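Local coordinates for 14-3-3 protein (PDB 3EFZ), which probably binds phosphoserine-containing partner proteins in cell regulation, as other members of the all-helical 14-3-3 family do, at residues 43-48 with 75-80; 119-124 with 153-158; 131-134 with 140-143; 180-185 with 192-197; 219-224 with 250-255. All blocks are in the same frame, centred on the assembly; numbering follows the deposited sequence. Where two conformers were deposited one is given.

All five contacts join helices, or a helix and a loop, of the all-helical 14-3-3 fold. Contacts 1, 2 and 5 are buried, contact 4 is partly buried, and contact 3 lies at the surface. Contacts 2 and 3 share helix 138-158, and contact 3 is nested within the loop that contact 2 closes. Contacts 1 and 2 touch through a salt bridge from Arg-79 to Glu-157. Contacts 3 and 4 also pack against each other. The chemistry changes with place: a hydroxyl bond at the dimer interface in contact 1, a salt bridge in contact 2, one weak arginine-to-carbonyl bond in contact 3, a carboxylate packed on Leu-194 and Tyr-195 in contact 4, and mainly apolar packing in contact 5.

Contact 1 (43-48 with 75-80)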
# COMPACT_ATOMS: atom_id res chain seq x y z
N GLY B 43 4.31 3.21 -10.61
CA GLY B 43 5.25 2.50 -11.48
C GLY B 43 6.35 1.78 -10.71
O GLY B 43 6.73 0.66 -11.06
N ASN B 44 6.85 2.41 -9.65
CA ASN B 44 7.83 1.77 -8.78
C ASN B 44 7.35 0.46 -8.12
O ASN B 44 8.10 -0.51 -8.13
CB ASN B 44 8.37 2.75 -7.74
CG ASN B 44 9.40 2.11 -6.82
OD1 ASN B 44 9.18 2.02 -5.61
ND2 ASN B 44 10.51 1.64 -7.39
N TYR B 45 6.14 0.46 -7.54
CA TYR B 45 5.54 -0.72 -6.94
C TYR B 45 5.44 -1.80 -7.99
O TYR B 45 5.92 -2.91 -7.79
CB TYR B 45 4.16 -0.42 -6.34
CG TYR B 45 4.17 0.34 -5.02
CD1 TYR B 45 5.26 1.15 -4.66
CD2 TYR B 45 3.08 0.28 -4.15
CE1 TYR B 45 5.26 1.87 -3.48
CE2 TYR B 45 3.07 0.98 -2.95
CZ TYR B 45 4.16 1.77 -2.63
OH TYR B 45 4.15 2.49 -1.47
N LYS B 46 4.84 -1.48 -9.13
CA LYS B 46 4.77 -2.42 -10.23
C LYS B 46 6.13 -3.05 -10.50
O LYS B 46 6.23 -4.27 -10.55
CB LYS B 46 4.22 -1.78 -11.50
CG LYS B 46 4.05 -2.81 -12.62
CD LYS B 46 3.60 -2.16 -13.92
CE LYS B 46 3.39 -3.19 -15.00
NZ LYS B 46 2.75 -2.56 -16.17
N ASP B 47 7.16 -2.22 -10.66
CA ASP B 47 8.48 -2.73 -10.98
C ASP B 47 9.09 -3.66 -9.94
O ASP B 47 9.77 -4.63 -10.30
CB ASP B 47 9.45 -1.59 -11.31
CG ASP B 47 10.66 -2.08 -12.09
OD1 ASP B 47 10.48 -2.64 -13.20
OD2 ASP B 47 11.80 -1.95 -11.58
N VAL B 48 8.87 -3.36 -8.65
CA VAL B 48 9.30 -4.25 -7.57
C VAL B 48 8.69 -5.65 -7.77
O VAL B 48 9.42 -6.65 -7.81
CB VAL B 48 8.95 -3.69 -6.16
CG1 VAL B 48 9.06 -4.79 -5.09
CG2 VAL B 48 9.89 -2.56 -5.81
N VAL B 75 5.15 -1.83 3.16
CA VAL B 75 6.07 -1.17 4.12
C VAL B 75 6.44 0.26 3.68
O VAL B 75 6.58 1.16 4.49
CB VAL B 75 7.35 -2.05 4.35
CG1 VAL B 75 8.51 -1.22 4.82
CG2 VAL B 75 7.09 -3.14 5.33
N THR B 76 6.61 0.43 2.37
CA THR B 76 6.79 1.74 1.75
C THR B 76 5.52 2.60 1.94
O THR B 76 5.62 3.79 2.27
CB THR B 76 7.13 1.58 0.26
OG1 THR B 76 8.25 0.70 0.14
CG2 THR B 76 7.52 2.90 -0.38
N SER B 77 4.35 1.99 1.76
CA SER B 77 3.12 2.73 2.01
C SER B 77 2.92 3.06 3.49
O SER B 77 2.43 4.13 3.78
CB SER B 77 1.88 2.03 1.44
OG SER B 77 1.97 1.94 0.01
N ILE B 78 3.28 2.16 4.41
CA ILE B 78 3.18 2.45 5.85
C ILE B 78 4.10 3.63 6.17
O ILE B 78 3.70 4.59 6.82
CB ILE B 78 3.49 1.21 6.72
CG1 ILE B 78 2.46 0.09 6.46
CG2 ILE B 78 3.46 1.57 8.19
CD1 ILE B 78 2.91 -1.27 6.96
N ARG B 79 5.33 3.59 5.65
CA ARG B 79 6.27 4.69 5.83
C ARG B 79 5.76 6.01 5.24
O ARG B 79 5.94 7.05 5.85
CB ARG B 79 7.63 4.30 5.26
CG ARG B 79 8.73 5.36 5.38
CD ARG B 79 9.95 4.78 4.77
NE ARG B 79 11.06 5.72 4.68
CZ ARG B 79 11.39 6.41 3.61
NH1 ARG B 79 10.70 6.28 2.48
NH2 ARG B 79 12.45 7.21 3.66
N ASN B 80 5.12 5.96 4.07
CA ASN B 80 4.62 7.15 3.40
C ASN B 80 3.55 7.86 4.21
O ASN B 80 3.56 9.09 4.32
CB ASN B 80 4.09 6.80 2.00
CG ASN B 80 3.57 8.03 1.25
OD1 ASN B 80 4.35 8.80 0.71
ND2 ASN B 80 2.26 8.21 1.21
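Tyr-45 of helix 32-54 reaches across to Thr-76 and Ser-77 of helix 63-81. Its CB starts the reach, pointing toward the other helix. CG lies anti to the carbonyl carbon, chi1 -75°, and this sends the ring out across the gap. The two sides of the ring then part company. Tyr-45 CE1 comes within 4.0 Å of Thr-76 CG2, a methyl that approaches the ring obliquely. Tyr-45 CE2 on the other side is 3.3 Å from Ser-77 OG. This oxygen sits at the ring edge, close to the ring plane. The two segments belong to the N-terminal helices of the 14-3-3 fold, the region through which family members dimerise, and the contact lies at the dimer interface. Further out, Tyr-45 CZ is 4.1 Å from Thr-76 CB. At the tip, Tyr-45 OH donates a hydrogen bond of 2.7 Å to Ser-77 OG. The same phenol oxygen, Tyr-45 OH, touches Thr-76 CB at 3.6 Å. Ser-77 OG is also hydrogen-bonded to Glu-120 of the second subunit, so the serine hydroxyl links the tyrosine to the neighbouring chain. Asp-123 of that subunit packs on Tyr-45. Thr-76 turns its methyl to the tyrosine, while its OG1 bonds to the backbone oxygen of Arg-72. One turn on from Thr-76, Arg-79 is a predicted phosphoserine-binding residue.

Contact 2 (119-124 with 153-158)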
# COMPACT_ATOMS: atom_id res chain seq x y z
N LEU B 119 8.85 -5.24 11.77
CA LEU B 119 8.56 -6.67 11.73
C LEU B 119 8.47 -7.18 10.31
O LEU B 119 9.04 -8.23 9.99
CB LEU B 119 7.28 -6.98 12.51
CG LEU B 119 7.39 -6.89 14.03
CD1 LEU B 119 6.02 -6.93 14.70
CD2 LEU B 119 8.28 -8.00 14.58
N GLU B 120 7.77 -6.44 9.45
CA GLU B 120 7.52 -6.90 8.08
C GLU B 120 8.70 -6.70 7.16
O GLU B 120 8.87 -7.44 6.20
CB GLU B 120 6.23 -6.27 7.52
CG GLU B 120 4.97 -6.83 8.19
CD GLU B 120 3.76 -5.90 8.05
OE1 GLU B 120 3.77 -5.03 7.15
OE2 GLU B 120 2.80 -6.06 8.84
N SER B 121 9.52 -5.70 7.43
CA SER B 121 10.75 -5.58 6.67
C SER B 121 11.72 -6.75 6.98
O SER B 121 12.40 -7.24 6.09
CB SER B 121 11.37 -4.18 6.82
OG SER B 121 11.81 -3.94 8.14
N GLU B 122 11.76 -7.23 8.23
CA GLU B 122 12.55 -8.41 8.52
C GLU B 122 11.97 -9.64 7.77
O GLU B 122 12.75 -10.45 7.25
CB GLU B 122 12.67 -8.62 10.03
CG GLU B 122 13.64 -9.70 10.49
CD GLU B 122 15.03 -9.60 9.90
OE1 GLU B 122 15.63 -10.67 9.67
OE2 GLU B 122 15.54 -8.48 9.66
N ASP B 123 10.64 -9.73 7.66
CA ASP B 123 9.96 -10.77 6.88
C ASP B 123 10.45 -10.78 5.42
O ASP B 123 10.87 -11.81 4.90
CB ASP B 123 8.44 -10.58 6.88
CG ASP B 123 7.76 -11.03 8.19
OD1 ASP B 123 8.36 -11.82 8.97
OD2 ASP B 123 6.59 -10.59 8.41
N VAL B 124 10.40 -9.62 4.75
CA VAL B 124 10.85 -9.49 3.36
C VAL B 124 12.32 -9.93 3.19
O VAL B 124 12.63 -10.71 2.30
CB VAL B 124 10.70 -8.05 2.84
CG1 VAL B 124 11.29 -7.91 1.44
CG2 VAL B 124 9.25 -7.59 2.87
N ARG B 153 17.52 0.93 5.82
CA ARG B 153 17.39 2.40 5.92
C ARG B 153 16.08 2.76 6.61
O ARG B 153 16.04 3.69 7.43
CB ARG B 153 17.50 3.07 4.53
CG ARG B 153 17.20 4.59 4.48
CD ARG B 153 17.74 5.25 3.18
NE ARG B 153 17.17 4.63 1.96
CZ ARG B 153 16.01 4.98 1.41
NH1 ARG B 153 15.29 5.96 1.95
NH2 ARG B 153 15.57 4.34 0.33
N TYR B 154 15.02 2.02 6.30
CA TYR B 154 13.72 2.24 6.95
C TYR B 154 13.77 1.93 8.44
O TYR B 154 13.16 2.65 9.22
CB TYR B 154 12.61 1.41 6.30
CG TYR B 154 12.29 1.71 4.84
CD1 TYR B 154 12.79 2.84 4.17
CD2 TYR B 154 11.43 0.86 4.15
CE1 TYR B 154 12.46 3.09 2.84
CE2 TYR B 154 11.08 1.10 2.83
CZ TYR B 154 11.59 2.20 2.18
OH TYR B 154 11.19 2.37 0.88
N LYS B 155 14.46 0.86 8.82
CA LYS B 155 14.54 0.43 10.23
C LYS B 155 15.32 1.49 10.99
O LYS B 155 14.96 1.85 12.11
CB LYS B 155 15.23 -0.94 10.40
CG LYS B 155 14.56 -2.15 9.76
CD LYS B 155 15.21 -3.44 10.26
CE LYS B 155 14.67 -4.66 9.55
NZ LYS B 155 15.16 -5.97 10.13
N ALA B 156 16.38 1.98 10.35
CA ALA B 156 17.26 3.03 10.86
C ALA B 156 16.53 4.35 11.15
O ALA B 156 16.97 5.10 12.01
CB ALA B 156 18.40 3.27 9.86
N GLU B 157 15.46 4.64 10.41
CA GLU B 157 14.63 5.83 10.64
C GLU B 157 13.75 5.68 11.88
O GLU B 157 13.25 6.67 12.44
CB GLU B 157 13.73 6.11 9.42
CG GLU B 157 14.44 6.34 8.11
CD GLU B 157 13.47 6.49 6.93
OE1 GLU B 157 12.35 5.95 7.00
OE2 GLU B 157 13.83 7.14 5.93
N ILE B 158 13.53 4.42 12.27
CA ILE B 158 12.67 4.08 13.40
C ILE B 158 13.48 3.85 14.67
O ILE B 158 13.12 4.34 15.74
CB ILE B 158 11.83 2.80 13.09
CG1 ILE B 158 10.94 3.03 11.86
CG2 ILE B 158 11.03 2.36 14.32
CD1 ILE B 158 10.12 1.84 11.45
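Lys-155 and Glu-122 form a salt bridge between helix 138-158 and helix 100-131, in the glutamate conformer described here. Lys-155 NZ donates to Glu-122 OE2 over 2.6 Å. It arrives at the anti lone pair, the one turned away from the other carboxylate oxygen. Glu-122 has a second conformer, so the bridge may not be held all the time. Here the glutamate chain bends at chi2 (51°), which swings the carboxylate back to the lysine. Lys-155 is by contrast extended from CG onward, and the two side chains cross at a slant. Glu-122 OE1 has a further, long and weak ion pair with Arg-126.

The two segments run in roughly opposite directions, as helices of the 14-3-3 bundle often do. Helix 138-158 also carries Arg-153, followed by Tyr-154. In the 14-3-3 family such an Arg-Tyr pair lines the phosphopeptide groove. In this protein Arg-153 is a predicted phosphoserine-binding residue.

Away from the charged ends, the lysine chain lies alongside Ser-121. Lys-155 CE is 3.3 Å from Ser-121 OG, and Lys-155 CG is 3.7 Å from the same oxygen. Both are contacts of lysine methylenes with the serine oxygen, not hydrogen bonds. CE, next to the ammonium, is probably polarised. The serine hydroxyl has its main polar partner in its own helix, the backbone oxygen of Ile-117. Leu-151 packs on Ser-121 from the preceding turn of helix 138-158. Lys-155 also touches Cys-167 of helix 161-185. Glu-122 CB is 3.6 Å from Lys-155 NZ.

Contact 3 (131-134 with 140-143); sequences NLLM and ARAF
Leu-132 and Leu-133 meet Arg-141 where the loop after helix 100-131 folds back on the first turn of helix 138-158. Arg-141 supplies the largest part of the contact. Its chain is extended from CG to NE and runs along the loop backbone. At the far end Arg-141 NH2 gives a weak hydrogen bond of 3.2 Å to Leu-133 O, with a bent N-H...O angle of 133°. Leu-132 O is 3.7 Å from Arg-141 NE, oblique to the guanidinium. The firmer bond of NE goes to the backbone oxygen of Tyr-135. One face of the guanidinium is covered by Leu-133 CD1, 4.1 Å above the plane and offset toward the rim. A chi1 of -168° turns the Leu-132 branch beside its own carbonyl carbon and brings Leu-132 CD1 to 4.0 Å from Arg-141 O. Within the loop, Met-134 N bonds to Asn-131 O at 3.0 Å and closes a tight turn. The contact is at the surface, and Arg-181 of helix 161-185 packs against the arginine. Arg-141 thus reaches back to the loop at the turn that joins helix 100-131 to helix 138-158 in the antiparallel 14-3-3 bundle.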
# COMPACT_ATOMS: atom_id res chain seq x y z
N ASN B 131 15.90 -16.97 -1.14
CA ASN B 131 15.65 -17.11 -2.58
C ASN B 131 16.63 -16.39 -3.49
O ASN B 131 16.56 -16.51 -4.72
CB ASN B 131 14.23 -16.63 -2.91
CG ASN B 131 13.16 -17.55 -2.35
OD1 ASN B 131 12.87 -18.59 -2.95
ND2 ASN B 131 12.57 -17.18 -1.21
N LEU B 132 17.55 -15.64 -2.89
CA LEU B 132 18.52 -14.85 -3.62
C LEU B 132 19.19 -15.65 -4.74
O LEU B 132 19.26 -15.19 -5.89
CB LEU B 132 19.57 -14.28 -2.66
CG LEU B 132 20.48 -13.21 -3.25
CD1 LEU B 132 19.61 -12.06 -3.73
CD2 LEU B 132 21.50 -12.75 -2.21
N LEU B 133 19.64 -16.85 -4.41
CA LEU B 133 20.41 -17.66 -5.35
C LEU B 133 19.59 -18.19 -6.54
O LEU B 133 20.14 -18.53 -7.58
CB LEU B 133 21.10 -18.81 -4.61
CG LEU B 133 22.57 -18.64 -4.20
CD1 LEU B 133 22.94 -17.22 -3.80
CD2 LEU B 133 22.99 -19.66 -3.14
N MET B 134 18.28 -18.25 -6.37
CA MET B 134 17.38 -18.72 -7.42
C MET B 134 17.14 -17.64 -8.48
O MET B 134 16.41 -17.86 -9.44
CB MET B 134 16.06 -19.24 -6.82
N ALA B 140 19.10 -8.90 -11.23
CA ALA B 140 18.07 -9.24 -10.24
C ALA B 140 18.59 -9.45 -8.82
O ALA B 140 17.89 -9.15 -7.84
CB ALA B 140 17.27 -10.45 -10.69
N ARG B 141 19.79 -10.02 -8.70
CA ARG B 141 20.42 -10.20 -7.38
C ARG B 141 20.79 -8.87 -6.78
O ARG B 141 20.57 -8.65 -5.60
CB ARG B 141 21.65 -11.11 -7.47
CG ARG B 141 21.32 -12.56 -7.61
CD ARG B 141 22.59 -13.41 -7.51
NE ARG B 141 22.35 -14.80 -7.87
CZ ARG B 141 23.26 -15.77 -7.79
NH1 ARG B 141 24.49 -15.51 -7.34
NH2 ARG B 141 22.92 -16.99 -8.15
N ALA B 142 21.36 -7.98 -7.59
CA ALA B 142 21.70 -6.63 -7.14
C ALA B 142 20.41 -5.89 -6.74
O ALA B 142 20.39 -5.19 -5.74
CB ALA B 142 22.48 -5.86 -8.22
N PHE B 143 19.35 -6.09 -7.51
CA PHE B 143 18.05 -5.51 -7.21
C PHE B 143 17.57 -5.86 -5.79
O PHE B 143 17.15 -4.99 -5.04
CB PHE B 143 17.02 -5.92 -8.28
CG PHE B 143 15.62 -5.42 -8.01
CD1 PHE B 143 15.15 -4.28 -8.64
CD2 PHE B 143 14.78 -6.08 -7.12
CE1 PHE B 143 13.84 -3.81 -8.40
CE2 PHE B 143 13.48 -5.62 -6.88
CZ PHE B 143 13.02 -4.48 -7.52

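Contact 4 (180-185 with 192-197); sequences QRERSF and DPLYLA
Glu-182 lies across Leu-194 and Tyr-195, with its carboxylate plane turned 86° to the tyrosine ring. With chi1 at 179° the Tyr-195 ring swings away from the backbone N and lies by Glu-182. There Glu-182 OE1 approaches Tyr-195 CD1 at 3.5 Å, oblique to the ring. The same oxygen, Glu-182 OE1, is 3.4 Å from Tyr-195 CA. Glu-182 CB also meets the ring, 3.8 Å from Tyr-195 CD1. The other carboxylate oxygen faces the leucine: Glu-182 OE2 is 3.6 Å from Leu-194 CG, and the two side chains cross at about a right angle. This oxygen is hydrogen-bonded to Thr-198, one turn further along, which helps fix the carboxylate. Arg-183 also touches the ring: Arg-183 CG is 4.1 Å from Tyr-195 CE1, and its guanidinium stands almost perpendicular to the ring.

Asp-192 is the N-cap of helix 193-207. Asp-192 OD2 accepts from Tyr-195 N at 2.9 Å, through the anti lone pair, and weakly from Leu-194 N. It caps the first turn, whose residues Leu-194 and Tyr-195 meet Glu-182.

The two segments run nearly antiparallel, at 157°, as in a helix hairpin. Ala-142 of helix 138-158 packs on Glu-182. Helix 239-256 covers Pro-193 and Leu-196, so helix 193-207 lies between helix 161-185 and helix 239-256.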
# COMPACT_ATOMS: atom_id res chain seq x y z
N GLN B 180 28.62 -2.60 -6.38
CA GLN B 180 29.74 -3.39 -6.91
C GLN B 180 29.26 -4.44 -7.92
O GLN B 180 29.89 -4.64 -8.97
CB GLN B 180 30.57 -4.04 -5.79
CG GLN B 180 31.70 -4.99 -6.27
CD GLN B 180 32.51 -4.42 -7.44
OE1 GLN B 180 33.18 -3.39 -7.32
NE2 GLN B 180 32.44 -5.10 -8.58
N ARG B 181 28.15 -5.11 -7.62
CA ARG B 181 27.55 -6.06 -8.55
C ARG B 181 27.07 -5.37 -9.84
O ARG B 181 27.30 -5.88 -10.94
CB ARG B 181 26.40 -6.81 -7.89
CG ARG B 181 26.82 -7.84 -6.87
CD ARG B 181 25.60 -8.25 -6.06
NE ARG B 181 25.88 -9.27 -5.05
CZ ARG B 181 25.66 -10.57 -5.21
NH1 ARG B 181 25.17 -11.06 -6.36
NH2 ARG B 181 25.93 -11.39 -4.21
N GLU B 182 26.44 -4.21 -9.70
CA GLU B 182 26.07 -3.39 -10.87
C GLU B 182 27.26 -2.97 -11.74
O GLU B 182 27.19 -3.07 -12.96
CB GLU B 182 25.21 -2.19 -10.45
CG GLU B 182 23.83 -2.64 -9.91
CD GLU B 182 23.27 -1.73 -8.82
OE1 GLU B 182 23.85 -0.65 -8.59
OE2 GLU B 182 22.26 -2.12 -8.21
N ARG B 183 28.34 -2.52 -11.09
CA ARG B 183 29.61 -2.19 -11.76
C ARG B 183 30.21 -3.36 -12.55
O ARG B 183 30.72 -3.18 -13.66
CB ARG B 183 30.64 -1.65 -10.76
CG ARG B 183 30.42 -0.20 -10.33
CD ARG B 183 31.55 0.35 -9.44
NE ARG B 183 31.11 0.52 -8.05
CZ ARG B 183 31.55 -0.19 -7.01
NH1 ARG B 183 32.46 -1.14 -7.18
NH2 ARG B 183 31.07 0.04 -5.79
N SER B 184 30.14 -4.55 -11.96
CA SER B 184 30.68 -5.78 -12.53
C SER B 184 29.88 -6.33 -13.72
O SER B 184 30.45 -6.77 -14.73
CB SER B 184 30.71 -6.87 -11.46
OG SER B 184 31.74 -6.64 -10.53
N PHE B 185 28.56 -6.29 -13.59
CA PHE B 185 27.69 -7.10 -14.44
C PHE B 185 26.82 -6.35 -15.43
O PHE B 185 26.36 -6.93 -16.41
CB PHE B 185 26.85 -8.05 -13.58
CG PHE B 185 27.66 -8.95 -12.69
CD1 PHE B 185 27.35 -9.08 -11.34
CD2 PHE B 185 28.74 -9.67 -13.19
CE1 PHE B 185 28.11 -9.90 -10.51
CE2 PHE B 185 29.50 -10.48 -12.37
CZ PHE B 185 29.19 -10.59 -11.02
N ASP B 192 23.03 3.22 -16.16
CA ASP B 192 22.00 2.19 -15.98
C ASP B 192 21.03 2.61 -14.87
O ASP B 192 21.48 3.04 -13.82
CB ASP B 192 22.65 0.86 -15.65
CG ASP B 192 21.64 -0.23 -15.31
OD1 ASP B 192 21.34 -1.06 -16.20
OD2 ASP B 192 21.13 -0.26 -14.17
N PRO B 193 19.71 2.48 -15.11
CA PRO B 193 18.69 2.96 -14.17
C PRO B 193 18.65 2.25 -12.82
O PRO B 193 18.32 2.88 -11.82
CB PRO B 193 17.36 2.79 -14.93
CG PRO B 193 17.63 1.82 -16.01
CD PRO B 193 19.10 1.86 -16.31
N LEU B 194 18.99 0.96 -12.79
CA LEU B 194 19.13 0.24 -11.54
C LEU B 194 20.37 0.76 -10.81
O LEU B 194 20.33 1.01 -9.61
CB LEU B 194 19.28 -1.26 -11.79
CG LEU B 194 19.56 -2.17 -10.58
CD1 LEU B 194 18.41 -2.13 -9.57
CD2 LEU B 194 19.80 -3.57 -11.04
N TYR B 195 21.47 0.91 -11.54
CA TYR B 195 22.67 1.50 -10.95
C TYR B 195 22.39 2.88 -10.35
O TYR B 195 22.77 3.15 -9.22
CB TYR B 195 23.81 1.60 -11.97
CG TYR B 195 25.06 2.23 -11.39
CD1 TYR B 195 25.87 1.51 -10.53
CD2 TYR B 195 25.41 3.55 -11.68
CE1 TYR B 195 27.03 2.08 -9.98
CE2 TYR B 195 26.55 4.12 -11.15
CZ TYR B 195 27.36 3.39 -10.29
OH TYR B 195 28.50 3.95 -9.76
N LEU B 196 21.70 3.74 -11.10
CA LEU B 196 21.39 5.10 -10.64
C LEU B 196 20.38 5.13 -9.50
O LEU B 196 20.47 5.99 -8.61
CB LEU B 196 20.93 5.99 -11.80
CG LEU B 196 21.99 6.32 -12.85
CD1 LEU B 196 21.31 6.93 -14.04
CD2 LEU B 196 23.10 7.24 -12.29
N ALA B 197 19.43 4.19 -9.51
CA ALA B 197 18.47 4.08 -8.41
C ALA B 197 19.20 3.71 -7.14
O ALA B 197 18.81 4.11 -6.03
CB ALA B 197 17.37 3.05 -8.72

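Contact 5 (219-224 with 250-255); sequences FANRAI and DNVSQW
The flat side-chain amide of Asn-221 rests against the methyls of Val-252. Asn-221 OD1 is 3.3 Å from Val-252 CG1, and ND2 of the same amide is 3.7 Å from that methyl. The second methyl, Val-252 CG2, also lies 3.7 Å from Asn-221 OD1. The two side chains cross at a slant. The amide oxygen comes closest, with CG and ND2 behind it. Of the aromatic rings nearby, Trp-255 packs on Met-217 near the start of helix 213-228.

Val-252 is the residue that bridges the helices. Its chi1 of -175° places CG1 by the amide and turns CG2 to the apolar residues. Val-252 CG2 touches Ala-220 CB at 3.8 Å. The same methyl, Val-252 CG2, also meets Ile-224 CD1 at 4.2 Å, tip to tip. Met-217 of helix 213-228 packs on the valine as well. Met-217, Ala-220, Asn-221 and Ile-224 therefore surround Val-252 in the manner of a knob in a hole.

The segment axes make 135°, an oblique antiparallel crossing, and are 10.0 Å apart at closest. Ser-253 OG bonds at 3.3 Å to Asp-250 O in its own helix, on the same face as Gln-254 N. No hydrogen bond crosses between the segments. The contact is van der Waals packing of Val-252 on Ala-220 and Ile-224, with an amide oxygen against a methyl beside it. Hydrophobic burial probably contributes.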
# COMPACT_ATOMS: atom_id res chain seq x y z
N PHE B 219 28.96 12.72 -3.83
CA PHE B 219 28.69 11.36 -4.28
C PHE B 219 27.75 11.38 -5.49
O PHE B 219 28.00 10.71 -6.50
CB PHE B 219 28.13 10.51 -3.13
CG PHE B 219 28.01 9.04 -3.44
CD1 PHE B 219 26.76 8.47 -3.72
CD2 PHE B 219 29.14 8.22 -3.48
CE1 PHE B 219 26.63 7.10 -4.02
CE2 PHE B 219 29.03 6.84 -3.78
CZ PHE B 219 27.76 6.28 -4.05
N ALA B 220 26.68 12.17 -5.37
CA ALA B 220 25.70 12.37 -6.43
C ALA B 220 26.29 13.06 -7.66
O ALA B 220 26.05 12.62 -8.78
CB ALA B 220 24.48 13.14 -5.92
N ASN B 221 27.05 14.14 -7.44
CA ASN B 221 27.77 14.84 -8.50
C ASN B 221 28.67 13.90 -9.29
O ASN B 221 28.62 13.88 -10.52
CB ASN B 221 28.64 15.98 -7.91
CG ASN B 221 27.95 17.34 -7.94
OD1 ASN B 221 26.91 17.51 -8.58
ND2 ASN B 221 28.54 18.32 -7.24
N ARG B 222 29.49 13.14 -8.58
CA ARG B 222 30.37 12.13 -9.16
C ARG B 222 29.68 11.20 -10.15
O ARG B 222 30.21 10.93 -11.23
CB ARG B 222 30.95 11.26 -8.05
CG ARG B 222 32.36 11.50 -7.76
CD ARG B 222 32.94 10.21 -7.31
NE ARG B 222 32.72 9.93 -5.90
CZ ARG B 222 32.56 8.71 -5.40
NH1 ARG B 222 32.55 7.64 -6.21
NH2 ARG B 222 32.37 8.55 -4.10
N ALA B 223 28.52 10.69 -9.74
CA ALA B 223 27.72 9.75 -10.53
C ALA B 223 27.00 10.42 -11.70
O ALA B 223 26.73 9.78 -12.72
CB ALA B 223 26.71 9.04 -9.64
N ILE B 224 26.68 11.70 -11.55
CA ILE B 224 26.10 12.50 -12.65
C ILE B 224 27.13 12.64 -13.78
O ILE B 224 26.82 12.45 -14.97
CB ILE B 224 25.63 13.90 -12.17
CG1 ILE B 224 24.55 13.78 -11.10
CG2 ILE B 224 25.09 14.73 -13.34
CD1 ILE B 224 24.26 15.08 -10.39
N ASP B 250 18.64 17.87 -9.43
CA ASP B 250 17.76 18.73 -8.66
C ASP B 250 18.17 18.80 -7.20
O ASP B 250 18.11 19.85 -6.57
CB ASP B 250 16.31 18.26 -8.75
CG ASP B 250 15.70 18.48 -10.13
OD1 ASP B 250 16.36 19.11 -10.99
OD2 ASP B 250 14.56 18.02 -10.35
N ASN B 251 18.59 17.66 -6.66
CA ASN B 251 18.97 17.58 -5.26
C ASN B 251 20.30 18.24 -4.94
O ASN B 251 20.44 18.89 -3.90
CB ASN B 251 18.92 16.15 -4.76
CG ASN B 251 17.53 15.72 -4.39
OD1 ASN B 251 17.15 15.78 -3.22
ND2 ASN B 251 16.74 15.33 -5.38
N VAL B 252 21.28 18.09 -5.83
CA VAL B 252 22.58 18.76 -5.66
C VAL B 252 22.44 20.28 -5.74
O VAL B 252 23.05 21.00 -4.94
CB VAL B 252 23.67 18.27 -6.67
CG1 VAL B 252 25.00 18.91 -6.35
CG2 VAL B 252 23.83 16.77 -6.61
N SER B 253 21.61 20.76 -6.67
CA SER B 253 21.43 22.21 -6.89
C SER B 253 20.74 22.90 -5.71
O SER B 253 21.16 23.98 -5.30
CB SER B 253 20.70 22.50 -8.21
OG SER B 253 19.30 22.56 -8.02
N GLN B 254 19.69 22.27 -5.18
CA GLN B 254 19.01 22.75 -3.96
C GLN B 254 19.98 22.87 -2.78
O GLN B 254 19.89 23.81 -1.98
CB GLN B 254 17.85 21.84 -3.59
CG GLN B 254 16.61 22.01 -4.45
CD GLN B 254 15.67 20.80 -4.40
OE1 GLN B 254 15.93 19.83 -3.68
NE2 GLN B 254 14.59 20.85 -5.17
N TRP B 255 20.90 21.91 -2.68
CA TRP B 255 21.97 21.94 -1.68
C TRP B 255 23.01 23.03 -1.99
O TRP B 255 23.42 23.77 -1.10
CB TRP B 255 22.63 20.55 -1.57
CG TRP B 255 23.93 20.55 -0.82
CD1 TRP B 255 25.18 20.44 -1.36
CD2 TRP B 255 24.11 20.69 0.60
NE1 TRP B 255 26.13 20.49 -0.37
CE2 TRP B 255 25.50 20.64 0.84
CE3 TRP B 255 23.24 20.85 1.68
CZ2 TRP B 255 26.04 20.75 2.13
CZ3 TRP B 255 23.77 20.95 2.97
CH2 TRP B 255 25.17 20.90 3.18